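11S globulin isoform 1 (Cocos nucifera, PDB 5WPW) serves as a seed storage protein of coconut, a hexameric 11S globulin of the cupin family and a potential food allergen. Local coordinates at the interface of chains A and B. Sequence-based numbering; all coordinates share one arbitrary frame. Chains: chain A/B, 11S globulin isoform 1.

The interface of chains A and B. Residues chain A 298, 301, 350, 375, 407, 414; chain B 183, 187, 190-192.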
# COMPACT_ATOMS: atom_id res chain seq x y z
N MET A 298 9.48 -19.86 33.18
CA MET A 298 9.14 -18.45 33.22
C MET A 298 9.02 -17.90 31.81
O MET A 298 9.75 -18.31 30.90
CB MET A 298 10.21 -17.66 33.97
CG MET A 298 10.18 -17.85 35.46
SD MET A 298 10.82 -16.37 36.25
CE MET A 298 10.11 -15.14 35.15
N PRO A 301 10.15 -11.17 31.85
CA PRO A 301 9.44 -9.90 32.00
C PRO A 301 9.40 -9.13 30.69
O PRO A 301 10.40 -9.04 29.97
CB PRO A 301 10.25 -9.15 33.07
CG PRO A 301 10.95 -10.22 33.82
CD PRO A 301 11.21 -11.33 32.86
N LEU A 350 5.09 -10.59 34.01
CA LEU A 350 5.99 -11.69 34.32
C LEU A 350 5.10 -12.88 34.69
O LEU A 350 4.11 -12.69 35.39
CB LEU A 350 6.89 -11.26 35.48
CG LEU A 350 7.84 -12.16 36.25
CD1 LEU A 350 8.93 -11.27 36.85
CD2 LEU A 350 7.09 -12.93 37.33
N VAL A 375 14.79 -8.44 30.07
CA VAL A 375 16.03 -9.21 30.07
C VAL A 375 15.92 -10.30 29.01
O VAL A 375 14.83 -10.74 28.66
CB VAL A 375 16.31 -9.85 31.45
CG1 VAL A 375 16.99 -8.83 32.35
CG2 VAL A 375 15.03 -10.38 32.07
N ARG A 407 21.17 -13.63 31.51
CA ARG A 407 20.17 -14.22 30.63
C ARG A 407 20.33 -13.78 29.18
O ARG A 407 19.43 -14.04 28.36
CB ARG A 407 18.77 -13.87 31.10
CG ARG A 407 18.42 -14.41 32.44
CD ARG A 407 17.92 -15.80 32.32
NE ARG A 407 16.89 -16.04 33.31
CZ ARG A 407 16.61 -17.23 33.82
NH1 ARG A 407 17.29 -18.28 33.41
NH2 ARG A 407 15.65 -17.36 34.72
N PHE A 414 12.32 -18.74 29.86
CA PHE A 414 13.46 -18.86 30.76
C PHE A 414 13.33 -20.17 31.53
O PHE A 414 12.38 -20.36 32.29
CB PHE A 414 13.49 -17.68 31.73
CG PHE A 414 14.02 -16.41 31.14
CD1 PHE A 414 14.52 -16.37 29.84
CD2 PHE A 414 14.02 -15.24 31.88
CE1 PHE A 414 15.00 -15.18 29.31
CE2 PHE A 414 14.50 -14.05 31.35
CZ PHE A 414 14.99 -14.02 30.07
N PHE B 183 7.48 -5.50 40.56
CA PHE B 183 7.69 -6.93 40.63
C PHE B 183 8.18 -7.33 42.01
O PHE B 183 8.84 -6.56 42.71
CB PHE B 183 8.70 -7.37 39.58
CG PHE B 183 8.19 -7.27 38.19
CD1 PHE B 183 7.00 -7.88 37.83
CD2 PHE B 183 8.87 -6.53 37.24
CE1 PHE B 183 6.53 -7.78 36.53
CE2 PHE B 183 8.40 -6.43 35.95
CZ PHE B 183 7.23 -7.06 35.60
N LEU B 187 10.88 -13.09 42.28
CA LEU B 187 10.67 -13.44 40.87
C LEU B 187 11.59 -12.63 39.97
O LEU B 187 12.11 -13.16 38.97
CB LEU B 187 9.20 -13.24 40.48
CG LEU B 187 8.38 -14.53 40.31
CD1 LEU B 187 8.87 -15.40 39.15
CD2 LEU B 187 8.34 -15.34 41.60
N ALA B 190 14.78 -14.38 40.03
CA ALA B 190 14.64 -15.55 39.17
C ALA B 190 14.65 -15.15 37.70
O ALA B 190 15.38 -15.73 36.89
CB ALA B 190 13.37 -16.32 39.51
N ALA B 191 13.84 -14.15 37.33
CA ALA B 191 13.80 -13.71 35.94
C ALA B 191 15.19 -13.28 35.46
O ALA B 191 15.67 -13.74 34.42
CB ALA B 191 12.78 -12.57 35.79
N PHE B 192 15.87 -12.44 36.24
CA PHE B 192 17.16 -11.93 35.80
C PHE B 192 18.29 -12.93 36.01
O PHE B 192 19.38 -12.73 35.46
CB PHE B 192 17.48 -10.61 36.51
CG PHE B 192 16.69 -9.42 35.96
CD1 PHE B 192 15.34 -9.53 35.67
CD2 PHE B 192 17.31 -8.21 35.73
CE1 PHE B 192 14.62 -8.45 35.16
CE2 PHE B 192 16.59 -7.12 35.22
CZ PHE B 192 15.24 -7.25 34.94
O HOH W 1 20.27 -11.28 32.84
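B:Ala191 sets its methyl group against A:Pro301 and A:Met298 in the tightly packed part of this subunit contact. Helix 185-192 of chain B lies here on the strands 298-304 and 348-354 of the C-terminal cupin domain of chain A, within the 11S hexamer. B:Ala191 CB is 3.5 Å from A:Pro301 CD. The A:Met298 chain bends at chi3 (38°), which brings CE to B:Ala191 CB while SD touches B:Leu187 CD1. B:Leu187 CD1 also packs on A:Leu350 CD2 at 3.6 Å. Next to it, A:Leu350 CD1 lies over one face of the B:Phe183 ring, toward its rim. A:Val375 points CG1 at the centre of the B:Phe192 ring, 3.3 Å from the centroid, in a CH-pi contact. Its other methyl, CG2, reaches CD1 and CE1 of the ring.

The polar side is formed by the C-terminal end of the helix. A:Arg407, bent at chi2 (-85°) and chi3, donates to two successive carbonyls. NE reaches B:Ala191 O in a nearly straight bond, with the oxygen in the guanidinium plane. NH2 bonds B:Ala190 O at a sharper angle, out of that plane. A:Phe414 puts CB against one face of the guanidinium, toward its rim, and A:Arg407 NE sits over the rim of the phenyl ring; this packing may limit how the group can turn. The looser margin is bridged by water: water 1 lies 2.8 Å from A:Arg407 N and 3.1 Å from B:Phe192 O.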